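Local coordinates for heme oxygenase (Chlamydomonas reinhardtii, PDB 4RAJ), which probably opens the heme ring oxidatively to give biliverdin, and is seen here without heme, at residues A[61-72]-A[89-100]. Sequence-based numbering, arbitrary orientation.
Sequences YYVFVALEAALD and LKGGLYRAPGFK
The carboxylate of Glu68 takes two backbone N-H groups at the start of helix 96-107. Arg95 N meets OE2 of Glu68 at 2.7 Å in a nearly straight bond (174°). Ala96 N meets OE1 of Glu68 at 3.1 Å. Both arrive on the syn side. In this all-helical heme oxygenase fold the pair of bonds ties the beginning of helix 96-107 to helix 50-76, which runs nearly antiparallel to it here. His148 of helix 140-151 also hydrogen-bonds OE2, a second grip on this oxygen of a buried residue. With Glu68 extended beyond CG, its carboxylate lies 12° from the plane of the Tyr94 ring, and CG of Glu68 stands over the ring centre, 3.5 Å from the centroid. Farther along, OH of Tyr94 gives a 2.8 Å hydrogen bond to Asp72 OD1, which Lys90 NZ reaches from the opposite face of the carboxylate as a salt bridge. With an alanine here instead of Tyr94, Asp72 OD1 would probably lose its hydroxyl donor and Glu68 CG the ring it lies over. Arg95 turns its guanidinium away, to the carbonyls of Ala176 and Asp178, while its CB rests on a face of Phe64. The Phe64 and Phe99 rings are slid well apart, with planes at 23°. At the other end, CE1 of Tyr61 touches CB of Lys100 at 3.5 Å, and Ala96 O lies in plane at the Tyr61 ring edge.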
loop_
_atom_site.group_PDB
_atom_site.type_symbol
_atom_site.label_atom_id
_atom_site.label_comp_id
_atom_site.label_asym_id
_atom_site.label_seq_id
_atom_site.Cartn_x
_atom_site.Cartn_y
_atom_site.Cartn_z
ATOM N N TYR A 61 2.316 -0.749 -7.650
ATOM C CA TYR A 61 1.546 0.188 -8.454
ATOM C C TYR A 61 0.158 -0.421 -8.668
ATOM O O TYR A 61 -0.866 0.221 -8.391
ATOM C CB TYR A 61 2.255 0.478 -9.785
ATOM C CG TYR A 61 1.350 1.064 -10.840
ATOM C CD1 TYR A 61 0.734 2.298 -10.655
ATOM C CD2 TYR A 61 1.109 0.380 -12.029
ATOM C CE1 TYR A 61 -0.107 2.843 -11.639
ATOM C CE2 TYR A 61 0.271 0.910 -13.004
ATOM C CZ TYR A 61 -0.328 2.139 -12.808
ATOM O OH TYR A 61 -1.165 2.650 -13.787
ATOM N N TYR A 62 0.123 -1.677 -9.108
ATOM C CA TYR A 62 -1.155 -2.346 -9.333
ATOM C C TYR A 62 -1.941 -2.573 -8.053
ATOM O O TYR A 62 -3.174 -2.502 -8.071
ATOM C CB TYR A 62 -0.946 -3.686 -10.043
ATOM C CG TYR A 62 -0.513 -3.489 -11.489
ATOM C CD1 TYR A 62 -1.294 -2.745 -12.369
ATOM C CD2 TYR A 62 0.670 -4.045 -11.966
ATOM C CE1 TYR A 62 -0.901 -2.561 -13.693
ATOM C CE2 TYR A 62 1.069 -3.870 -13.288
ATOM C CZ TYR A 62 0.278 -3.132 -14.144
ATOM O OH TYR A 62 0.688 -2.960 -15.454
ATOM N N VAL A 63 -1.253 -2.875 -6.953
ATOM C CA VAL A 63 -1.961 -3.012 -5.674
ATOM C C VAL A 63 -2.679 -1.708 -5.342
ATOM O O VAL A 63 -3.888 -1.682 -5.053
ATOM C CB VAL A 63 -1.017 -3.384 -4.513
ATOM C CG1 VAL A 63 -1.757 -3.262 -3.160
ATOM C CG2 VAL A 63 -0.448 -4.805 -4.713
ATOM N N PHE A 64 -1.955 -0.600 -5.404
ATOM C CA PHE A 64 -2.604 0.663 -5.075
ATOM C C PHE A 64 -3.638 1.107 -6.117
ATOM O O PHE A 64 -4.630 1.722 -5.747
ATOM C CB PHE A 64 -1.554 1.762 -4.839
ATOM C CG PHE A 64 -0.900 1.641 -3.495
ATOM C CD1 PHE A 64 -1.563 2.058 -2.351
ATOM C CD2 PHE A 64 0.342 1.050 -3.359
ATOM C CE1 PHE A 64 -0.976 1.912 -1.093
ATOM C CE2 PHE A 64 0.936 0.898 -2.103
ATOM C CZ PHE A 64 0.273 1.330 -0.976
ATOM N N VAL A 65 -3.433 0.808 -7.397
ATOM C CA VAL A 65 -4.488 1.095 -8.378
ATOM C C VAL A 65 -5.785 0.389 -7.959
ATOM O O VAL A 65 -6.863 0.990 -7.958
ATOM C CB VAL A 65 -4.095 0.646 -9.805
ATOM C CG1 VAL A 65 -5.324 0.525 -10.688
ATOM C CG2 VAL A 65 -3.087 1.625 -10.413
ATOM N N ALA A 66 -5.657 -0.878 -7.560
ATOM C CA ALA A 66 -6.818 -1.704 -7.234
ATOM C C ALA A 66 -7.539 -1.190 -5.986
ATOM O O ALA A 66 -8.760 -1.032 -5.990
ATOM C CB ALA A 66 -6.397 -3.161 -7.034
ATOM N N LEU A 67 -6.778 -0.971 -4.915
ATOM C CA LEU A 67 -7.322 -0.466 -3.657
ATOM C C LEU A 67 -7.996 0.898 -3.841
ATOM O O LEU A 67 -9.114 1.149 -3.355
ATOM C CB LEU A 67 -6.204 -0.378 -2.611
ATOM C CG LEU A 67 -6.487 0.152 -1.208
ATOM C CD1 LEU A 67 -7.744 -0.477 -0.619
ATOM C CD2 LEU A 67 -5.289 -0.145 -0.328
ATOM N N GLU A 68 -7.331 1.791 -4.559
ATOM C CA GLU A 68 -7.854 3.137 -4.688
ATOM C C GLU A 68 -9.057 3.188 -5.641
ATOM O O GLU A 68 -9.963 3.997 -5.452
ATOM C CB GLU A 68 -6.719 4.087 -5.117
ATOM C CG GLU A 68 -5.807 4.385 -3.912
ATOM C CD GLU A 68 -4.428 4.930 -4.262
ATOM O OE1 GLU A 68 -4.254 5.471 -5.372
ATOM O OE2 GLU A 68 -3.527 4.822 -3.400
ATOM N N ALA A 69 -9.093 2.299 -6.633
ATOM C CA ALA A 69 -10.256 2.215 -7.514
ATOM C C ALA A 69 -11.471 1.699 -6.737
ATOM O O ALA A 69 -12.596 2.170 -6.923
ATOM C CB ALA A 69 -9.969 1.314 -8.694
ATOM N N ALA A 70 -11.236 0.732 -5.858
ATOM C CA ALA A 70 -12.304 0.162 -5.046
ATOM C C ALA A 70 -12.854 1.220 -4.089
ATOM O O ALA A 70 -14.071 1.349 -3.927
ATOM C CB ALA A 70 -11.799 -1.059 -4.269
ATOM N N LEU A 71 -11.955 1.969 -3.458
ATOM C CA LEU A 71 -12.359 3.054 -2.571
ATOM C C LEU A 71 -13.136 4.132 -3.320
ATOM O O LEU A 71 -14.140 4.658 -2.818
ATOM C CB LEU A 71 -11.147 3.697 -1.898
ATOM C CG LEU A 71 -10.402 2.870 -0.846
ATOM C CD1 LEU A 71 -8.997 3.442 -0.625
ATOM C CD2 LEU A 71 -11.185 2.831 0.457
ATOM N N ASP A 72 -12.654 4.482 -4.510
ATOM C CA ASP A 72 -13.310 5.525 -5.305
ATOM C C ASP A 72 -14.718 5.103 -5.697
ATOM O O ASP A 72 -15.635 5.925 -5.744
ATOM C CB ASP A 72 -12.489 5.853 -6.553
ATOM C CG ASP A 72 -11.268 6.707 -6.243
ATOM O OD1 ASP A 72 -11.164 7.244 -5.115
ATOM O OD2 ASP A 72 -10.415 6.851 -7.140
ATOM N N LEU A 89 -8.888 10.333 3.108
ATOM C CA LEU A 89 -8.486 9.506 1.967
ATOM C C LEU A 89 -8.043 10.325 0.761
ATOM O O LEU A 89 -7.061 9.997 0.091
ATOM C CB LEU A 89 -9.639 8.585 1.540
ATOM C CG LEU A 89 -10.022 7.452 2.478
ATOM C CD1 LEU A 89 -11.294 6.760 1.979
ATOM C CD2 LEU A 89 -8.887 6.456 2.578
ATOM N N LYS A 90 -8.786 11.388 0.478
ATOM C CA LYS A 90 -8.605 12.130 -0.753
ATOM C C LYS A 90 -7.712 13.348 -0.557
ATOM O O LYS A 90 -7.663 14.213 -1.417
ATOM C CB LYS A 90 -9.965 12.556 -1.313
ATOM C CG LYS A 90 -10.957 11.398 -1.477
ATOM C CD LYS A 90 -10.497 10.392 -2.521
ATOM C CE LYS A 90 -10.321 11.040 -3.877
ATOM N NZ LYS A 90 -10.041 10.027 -4.929
ATOM N N GLY A 91 -6.997 13.408 0.564
ATOM C CA GLY A 91 -6.205 14.592 0.869
ATOM C C GLY A 91 -4.703 14.398 0.781
ATOM O O GLY A 91 -3.935 15.181 1.344
ATOM N N GLY A 92 -4.279 13.358 0.073
ATOM C CA GLY A 92 -2.864 13.090 -0.127
ATOM C C GLY A 92 -2.415 11.669 0.182
ATOM O O GLY A 92 -1.278 11.299 -0.106
ATOM N N LEU A 93 -3.283 10.866 0.784
ATOM C CA LEU A 93 -2.896 9.510 1.123
ATOM C C LEU A 93 -2.633 8.641 -0.099
ATOM O O LEU A 93 -1.775 7.753 -0.048
ATOM C CB LEU A 93 -3.976 8.828 1.967
ATOM C CG LEU A 93 -3.851 8.672 3.483
ATOM C CD1 LEU A 93 -4.884 7.658 3.957
ATOM C CD2 LEU A 93 -2.462 8.270 3.940
ATOM N N TYR A 94 -3.404 8.867 -1.168
ATOM C CA TYR A 94 -3.367 7.996 -2.341
ATOM C C TYR A 94 -1.963 7.940 -2.960
ATOM O O TYR A 94 -1.269 8.962 -3.031
ATOM C CB TYR A 94 -4.372 8.459 -3.398
ATOM C CG TYR A 94 -5.804 7.989 -3.189
ATOM C CD1 TYR A 94 -6.266 7.585 -1.936
ATOM C CD2 TYR A 94 -6.691 7.939 -4.261
ATOM C CE1 TYR A 94 -7.589 7.155 -1.762
ATOM C CE2 TYR A 94 -8.006 7.515 -4.097
ATOM C CZ TYR A 94 -8.453 7.132 -2.847
ATOM O OH TYR A 94 -9.771 6.710 -2.697
ATOM N N ARG A 95 -1.589 6.751 -3.436
ATOM C CA ARG A 95 -0.240 6.438 -3.888
ATOM C C ARG A 95 -0.133 6.045 -5.364
ATOM O O ARG A 95 0.964 6.085 -5.911
ATOM C CB ARG A 95 0.353 5.269 -3.064
ATOM C CG ARG A 95 0.561 5.529 -1.576
ATOM C CD ARG A 95 1.666 6.591 -1.364
ATOM N NE ARG A 95 1.113 7.945 -1.345
ATOM C CZ ARG A 95 1.837 9.060 -1.482
ATOM N NH1 ARG A 95 3.150 8.981 -1.655
ATOM N NH2 ARG A 95 1.245 10.257 -1.455
ATOM N N ALA A 96 -1.218 5.606 -5.998
ATOM C CA ALA A 96 -1.065 5.035 -7.359
ATOM C C ALA A 96 -0.450 6.045 -8.364
ATOM O O ALA A 96 0.405 5.668 -9.174
ATOM C CB ALA A 96 -2.401 4.502 -7.888
ATOM N N PRO A 97 -0.857 7.328 -8.300
ATOM C CA PRO A 97 -0.190 8.234 -9.244
ATOM C C PRO A 97 1.307 8.398 -8.981
ATOM O O PRO A 97 2.071 8.466 -9.944
ATOM C CB PRO A 97 -0.921 9.561 -9.032
ATOM C CG PRO A 97 -2.272 9.163 -8.550
ATOM C CD PRO A 97 -2.004 7.989 -7.644
ATOM N N GLY A 98 1.714 8.449 -7.712
ATOM C CA GLY A 98 3.127 8.473 -7.359
ATOM C C GLY A 98 3.897 7.239 -7.843
ATOM O O GLY A 98 5.010 7.345 -8.388
ATOM N N PHE A 99 3.315 6.060 -7.655
ATOM C CA PHE A 99 3.938 4.838 -8.181
ATOM C C PHE A 99 4.060 4.890 -9.697
ATOM O O PHE A 99 5.076 4.523 -10.266
ATOM C CB PHE A 99 3.134 3.589 -7.793
ATOM C CG PHE A 99 3.482 3.036 -6.432
ATOM C CD1 PHE A 99 2.837 3.519 -5.301
ATOM C CD2 PHE A 99 4.436 2.025 -6.292
ATOM C CE1 PHE A 99 3.138 3.019 -4.059
ATOM C CE2 PHE A 99 4.746 1.523 -5.058
ATOM C CZ PHE A 99 4.094 2.019 -3.932
ATOM N N LYS A 100 3.011 5.339 -10.362
ATOM C CA LYS A 100 3.050 5.376 -11.817
ATOM C C LYS A 100 4.133 6.341 -12.293
ATOM O O LYS A 100 4.852 6.042 -13.235
ATOM C CB LYS A 100 1.693 5.776 -12.398
ATOM C CG LYS A 100 1.556 5.404 -13.872
ATOM C CD LYS A 100 0.343 6.058 -14.523
ATOM C CE LYS A 100 0.037 5.385 -15.853
ATOM N NZ LYS A 100 -0.981 6.149 -16.625
#